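Local coordinates for protein ralf, proline/betaine transporter (Legionella pneumophila, PDB 4D7Q) that probably acts as a guanine-nucleotide exchange factor, and is here an engineered chimera of the Legionella RalF Sec7 domain and the Rickettsia RalF capping domain, at residues A[201-206]-A[332-337]; A[278-283]-A[299-304]. The protein carries 2 engineered substitutions. All blocks are in the same frame, centred on the assembly; numbering follows the deposited sequence. Where two conformers were deposited one is given.

Interaction 1 (A[201-206]-A[332-337]); sequences NFVDSS and SIKATY
The flat group that carries this contact is the peptide carbonyl of S205, and K334 approaches it from in front of the oxygen: NZ bonds to S205 O at 2.7 Å, tilted 30° out of the carbonyl plane. At the next peptide, S206 O rests against the base of the same lysine, 3.4 Å from K334 CB. With CG anti to the backbone N (chi1 -165°) and the rest of the chain extended, the lysine runs along the extended backbone at S205 and S206. Its CD lies 3.4 Å from S205 OG, and its tip ends near the side chain of V203, which crosses it at about a right angle.

S332-K334 is the edge strand of the antiparallel sheet in the capping domain. It pairs with strand 208-214, so the loop leading into that strand passes beside it. Here S332 OG reaches across to S205 CB at 3.3 Å.

Two waters fill in the polar links. One accepts from S205 N at 2.9 Å and, weakly, from K334 NZ. The other lies 2.7 Å from both S206 O and S332 OG, bridging them. The ammonium also forms a salt bridge with E62 of the Sec7 part. That pairing joins two proteins fused by design, and it gives the lysine tip a charged partner besides the neutral carbonyl.

Interaction 2 (A[278-283]-A[299-304]); sequences AEIQVY and IIIQPL
Strands 278-283 and 299-303 run antiparallel, and E279 with Q302 and Q281 with I300 are the hydrogen-bonded pairs of this central part of the capping-domain sheet. Four backbone bonds join the pairs, and Q281 N to I300 O is the straightest, at 2.8 Å with 173° at the hydrogen. Between them CA-H groups lean on the same carbonyls, as I299 CA does on Q281 O at 3.2 Å.

The tightly packed face carries A278, I280, V282, I299, I301 and P303. I280 CG2, anti to its backbone N (chi1 -45° for CG1), sits 4.1 Å from both I301 CG1 and I299 CB, the side chains lying alongside one another. Helices 313-325 and 220-230 cover this face.

The other face is more polar and bears water, with E279 and Q302 partly exposed. These two stand side by side, their carboxylate and amide planes 81° apart. A water donates to E279 OE1 and to Q302 OE1, the latter at 2.8 Å, while E279 OE2 is bonded to S267 and Q302 NE2 to P207 O. A second water accepts a hydrogen bond from Q281 NE2 and donates one to I300 O; E109 of the Sec7 part, fused by design, is a further partner of Q281 NE2. Y283 OH donates in plane to Q281 OE1 at 2.8 Å. I300 CD1 approaches the Y283 ring obliquely, 4.0 Å from CE1.

The water and S267 at its oxygens are consistent with an ionised E279 carboxylate, whose face adds directed polar bonds to the I300 and Y283 packing, while the other face is wholly apolar.

Both contacts reach one antiparallel sheet of the capping domain, with interaction 2 nested inside the chain loop that interaction 1 closes. Strand 208-214 lies between their strands, 297-303 on one side and the edge strand 332-334 on the other. Interaction 2 is buried, and paired backbones and isoleucines do most of its work. Interaction 1, at the surface, buries less and relies on one lysine, a carbonyl and two waters. Their centres are 13 Å apart, yet they touch: S206 OG packs on I300 CD1 at 3.6 Å and T336 CG2 meets P303 CD. K334 reaches E62 and Q281 reaches E109 of the Sec7 part, contacts between parts joined by design.

Interaction 1 (A[201-206]-A[332-337])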
loop_
_atom_site.group_PDB
_atom_site.type_symbol
_atom_site.label_atom_id
_atom_site.label_comp_id
_atom_site.label_asym_id
_atom_site.label_seq_id
_atom_site.Cartn_x
_atom_site.Cartn_y
_atom_site.Cartn_z
ATOM N N ASN A 201 4.462 7.296 -9.298
ATOM C CA ASN A 201 5.407 7.621 -8.278
ATOM C C ASN A 201 5.016 6.919 -7.028
ATOM O O ASN A 201 3.913 7.082 -6.565
ATOM C CB ASN A 201 5.424 9.112 -8.049
ATOM C CG ASN A 201 5.636 9.877 -9.326
ATOM O OD1 ASN A 201 6.551 9.600 -10.052
ATOM N ND2 ASN A 201 4.766 10.824 -9.609
ATOM N N PHE A 202 5.902 6.072 -6.561
ATOM C CA PHE A 202 5.737 5.321 -5.310
ATOM C C PHE A 202 6.578 5.954 -4.228
ATOM O O PHE A 202 7.597 6.565 -4.533
ATOM C CB PHE A 202 6.193 3.853 -5.488
ATOM C CG PHE A 202 5.339 3.025 -6.425
ATOM C CD1 PHE A 202 5.602 2.995 -7.794
ATOM C CD2 PHE A 202 4.276 2.272 -5.939
ATOM C CE1 PHE A 202 4.826 2.214 -8.653
ATOM C CE2 PHE A 202 3.466 1.531 -6.804
ATOM C CZ PHE A 202 3.756 1.490 -8.154
ATOM N N VAL A 203 6.219 5.732 -2.953
ATOM C CA VAL A 203 7.051 6.154 -1.819
ATOM C C VAL A 203 8.401 5.372 -1.957
ATOM O O VAL A 203 8.406 4.247 -2.460
ATOM C CB VAL A 203 6.370 5.865 -0.440
ATOM C CG1 VAL A 203 5.073 6.643 -0.288
ATOM C CG2 VAL A 203 6.118 4.366 -0.232
ATOM N N ASP A 204 9.514 5.955 -1.499
ATOM C CA ASP A 204 10.819 5.295 -1.544
ATOM C C ASP A 204 10.920 4.266 -0.435
ATOM O O ASP A 204 11.673 3.301 -0.540
ATOM C CB ASP A 204 11.952 6.339 -1.377
ATOM C CG ASP A 204 12.235 7.177 -2.611
ATOM O OD1 ASP A 204 12.102 6.642 -3.748
ATOM O OD2 ASP A 204 12.637 8.356 -2.447
ATOM N N SER A 205 10.177 4.493 0.644
ATOM C CA SER A 205 10.182 3.639 1.815
ATOM C C SER A 205 8.812 3.677 2.456
ATOM O O SER A 205 8.079 4.666 2.318
ATOM C CB SER A 205 11.241 4.119 2.803
ATOM O OG SER A 205 10.811 5.309 3.441
ATOM N N SER A 206 8.469 2.604 3.158
ATOM C CA SER A 206 7.189 2.475 3.843
ATOM C C SER A 206 7.329 2.792 5.357
ATOM O O SER A 206 8.447 2.681 5.878
ATOM C CB SER A 206 6.646 1.060 3.643
ATOM O OG SER A 206 6.267 0.860 2.290
ATOM N N SER A 332 16.028 1.781 5.719
ATOM C CA SER A 332 15.269 2.990 6.017
ATOM C C SER A 332 14.430 2.809 7.264
ATOM O O SER A 332 13.955 1.710 7.554
ATOM C CB SER A 332 14.365 3.380 4.847
ATOM O OG SER A 332 13.296 2.456 4.729
ATOM N N ILE A 333 14.258 3.906 7.993
ATOM C CA ILE A 333 13.423 4.007 9.182
ATOM C C ILE A 333 12.460 5.123 8.857
ATOM O O ILE A 333 12.910 6.206 8.480
ATOM C CB ILE A 333 14.238 4.293 10.470
ATOM C CG1 ILE A 333 15.338 3.197 10.687
ATOM C CG2 ILE A 333 13.262 4.395 11.662
ATOM C CD1 ILE A 333 16.222 3.285 11.989
ATOM N N LYS A 334 11.141 4.861 8.935
ATOM C CA LYS A 334 10.156 5.886 8.606
ATOM C C LYS A 334 9.133 6.005 9.705
ATOM O O LYS A 334 8.771 4.986 10.288
ATOM C CB LYS A 334 9.479 5.565 7.258
ATOM C CG LYS A 334 8.703 6.720 6.639
ATOM C CD LYS A 334 8.162 6.321 5.287
ATOM C CE LYS A 334 7.737 7.510 4.477
ATOM N NZ LYS A 334 7.264 7.095 3.131
ATOM N N ALA A 335 8.651 7.241 9.989
ATOM C CA ALA A 335 7.621 7.451 11.021
ATOM C C ALA A 335 6.389 6.607 10.736
ATOM O O ALA A 335 6.060 6.368 9.576
ATOM C CB ALA A 335 7.208 8.923 11.072
ATOM N N THR A 336 5.740 6.121 11.783
ATOM C CA THR A 336 4.462 5.427 11.621
ATOM C C THR A 336 3.418 6.515 11.899
ATOM O O THR A 336 3.797 7.637 12.232
ATOM C CB THR A 336 4.308 4.197 12.528
ATOM O OG1 THR A 336 4.139 4.609 13.883
ATOM C CG2 THR A 336 5.430 3.197 12.378
ATOM N N TYR A 337 2.124 6.200 11.789
ATOM C CA TYR A 337 1.079 7.183 12.065
ATOM C C TYR A 337 1.154 7.688 13.537
ATOM O O TYR A 337 0.826 8.846 13.821
ATOM C CB TYR A 337 -0.286 6.540 11.799
ATOM C CG TYR A 337 -1.442 7.516 11.852
ATOM C CD1 TYR A 337 -1.637 8.452 10.840
ATOM C CD2 TYR A 337 -2.370 7.474 12.893
ATOM C CE1 TYR A 337 -2.715 9.333 10.868
ATOM C CE2 TYR A 337 -3.480 8.317 12.905
ATOM C CZ TYR A 337 -3.652 9.241 11.883
ATOM O OH TYR A 337 -4.690 10.140 11.908
HETATM O O HOH W 1 9.870 7.363 1.076
HETATM O O HOH W 2 11.145 2.470 6.350
#

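Interaction 2 (A[278-283]-A[299-304])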
loop_
_atom_site.group_PDB
_atom_site.type_symbol
_atom_site.label_atom_id
_atom_site.label_comp_id
_atom_site.label_asym_id
_atom_site.label_seq_id
_atom_site.Cartn_x
_atom_site.Cartn_y
_atom_site.Cartn_z
ATOM N N ALA A 278 3.790 -6.937 16.744
ATOM C CA ALA A 278 4.509 -6.401 15.588
ATOM C C ALA A 278 4.304 -7.268 14.363
ATOM O O ALA A 278 4.059 -8.470 14.490
ATOM C CB ALA A 278 5.993 -6.282 15.908
ATOM N N GLU A 279 4.431 -6.673 13.177
ATOM C CA GLU A 279 4.203 -7.395 11.931
ATOM C C GLU A 279 5.405 -7.369 10.980
ATOM O O GLU A 279 6.028 -6.318 10.797
ATOM C CB GLU A 279 2.952 -6.790 11.257
ATOM C CG GLU A 279 2.675 -7.228 9.831
ATOM C CD GLU A 279 1.603 -6.416 9.129
ATOM O OE1 GLU A 279 1.417 -5.230 9.478
ATOM O OE2 GLU A 279 0.945 -6.968 8.222
ATOM N N ILE A 280 5.720 -8.531 10.371
ATOM C CA ILE A 280 6.760 -8.618 9.350
ATOM C C ILE A 280 6.068 -8.859 8.018
ATOM O O ILE A 280 5.561 -9.954 7.783
ATOM C CB ILE A 280 7.902 -9.666 9.543
ATOM C CG1 ILE A 280 8.494 -9.726 10.973
ATOM C CG2 ILE A 280 9.003 -9.411 8.486
ATOM C CD1 ILE A 280 9.416 -11.024 11.209
ATOM N N GLN A 281 6.099 -7.872 7.124
ATOM C CA GLN A 281 5.561 -8.052 5.770
ATOM C C GLN A 281 6.710 -8.550 4.912
ATOM O O GLN A 281 7.760 -7.905 4.867
ATOM C CB GLN A 281 5.014 -6.763 5.204
ATOM C CG GLN A 281 3.807 -6.203 5.958
ATOM C CD GLN A 281 3.486 -4.850 5.389
ATOM O OE1 GLN A 281 3.325 -4.692 4.180
ATOM N NE2 GLN A 281 3.462 -3.836 6.230
ATOM N N VAL A 282 6.528 -9.739 4.301
ATOM C CA VAL A 282 7.506 -10.449 3.464
ATOM C C VAL A 282 7.125 -10.310 1.974
ATOM O O VAL A 282 6.017 -10.686 1.575
ATOM C CB VAL A 282 7.665 -11.952 3.865
ATOM C CG1 VAL A 282 8.642 -12.685 2.915
ATOM C CG2 VAL A 282 8.123 -12.102 5.328
ATOM N N TYR A 283 8.087 -9.837 1.170
ATOM C CA TYR A 283 7.986 -9.656 -0.279
ATOM C C TYR A 283 9.111 -10.336 -0.970
ATOM O O TYR A 283 10.273 -10.142 -0.610
ATOM C CB TYR A 283 8.042 -8.172 -0.663
ATOM C CG TYR A 283 6.905 -7.367 -0.093
ATOM C CD1 TYR A 283 6.951 -6.886 1.218
ATOM C CD2 TYR A 283 5.767 -7.102 -0.848
ATOM C CE1 TYR A 283 5.884 -6.184 1.764
ATOM C CE2 TYR A 283 4.717 -6.359 -0.326
ATOM C CZ TYR A 283 4.785 -5.892 0.977
ATOM O OH TYR A 283 3.730 -5.199 1.502
ATOM N N ILE A 299 11.587 -6.717 3.289
ATOM C CA ILE A 299 10.804 -6.930 4.494
ATOM C C ILE A 299 10.460 -5.587 5.120
ATOM O O ILE A 299 11.286 -4.665 5.109
ATOM C CB ILE A 299 11.381 -7.962 5.509
ATOM C CG1 ILE A 299 12.765 -7.553 6.032
ATOM C CG2 ILE A 299 11.357 -9.406 4.951
ATOM C CD1 ILE A 299 13.124 -8.215 7.406
ATOM N N ILE A 300 9.229 -5.474 5.629
ATOM C CA ILE A 300 8.746 -4.276 6.317
ATOM C C ILE A 300 8.286 -4.695 7.722
ATOM O O ILE A 300 7.379 -5.533 7.862
ATOM C CB ILE A 300 7.648 -3.510 5.520
ATOM C CG1 ILE A 300 8.200 -3.000 4.136
ATOM C CG2 ILE A 300 7.077 -2.334 6.358
ATOM C CD1 ILE A 300 7.104 -2.564 3.107
ATOM N N ILE A 301 8.904 -4.088 8.762
ATOM C CA ILE A 301 8.581 -4.382 10.162
ATOM C C ILE A 301 7.896 -3.199 10.833
ATOM O O ILE A 301 8.416 -2.085 10.824
ATOM C CB ILE A 301 9.813 -4.899 10.971
ATOM C CG1 ILE A 301 10.521 -6.062 10.241
ATOM C CG2 ILE A 301 9.431 -5.302 12.421
ATOM C CD1 ILE A 301 11.780 -5.657 9.654
ATOM N N GLN A 302 6.736 -3.449 11.439
ATOM C CA GLN A 302 5.993 -2.376 12.097
ATOM C C GLN A 302 5.413 -2.791 13.421
ATOM O O GLN A 302 4.927 -3.916 13.512
ATOM C CB GLN A 302 4.813 -1.891 11.209
ATOM C CG GLN A 302 5.228 -1.292 9.849
ATOM C CD GLN A 302 4.053 -1.083 8.914
ATOM O OE1 GLN A 302 2.914 -1.454 9.214
ATOM N NE2 GLN A 302 4.290 -0.448 7.764
ATOM N N PRO A 303 5.357 -1.861 14.423
ATOM C CA PRO A 303 4.615 -2.165 15.663
ATOM C C PRO A 303 3.125 -2.247 15.284
ATOM O O PRO A 303 2.639 -1.433 14.492
ATOM C CB PRO A 303 4.885 -0.949 16.565
ATOM C CG PRO A 303 5.301 0.134 15.659
ATOM C CD PRO A 303 5.872 -0.472 14.416
ATOM N N LEU A 304 2.425 -3.254 15.780
ATOM C CA LEU A 304 1.030 -3.455 15.404
ATOM C C LEU A 304 -0.006 -2.587 16.139
ATOM O O LEU A 304 -0.085 -2.587 17.372
ATOM C CB LEU A 304 0.687 -4.953 15.497
ATOM C CG LEU A 304 -0.449 -5.496 14.631
ATOM C CD1 LEU A 304 -0.172 -5.312 13.127
ATOM C CD2 LEU A 304 -0.684 -6.957 14.937
HETATM O O HOH W 3 1.495 -3.150 10.916
HETATM O O HOH W 4 4.768 -4.336 8.743
#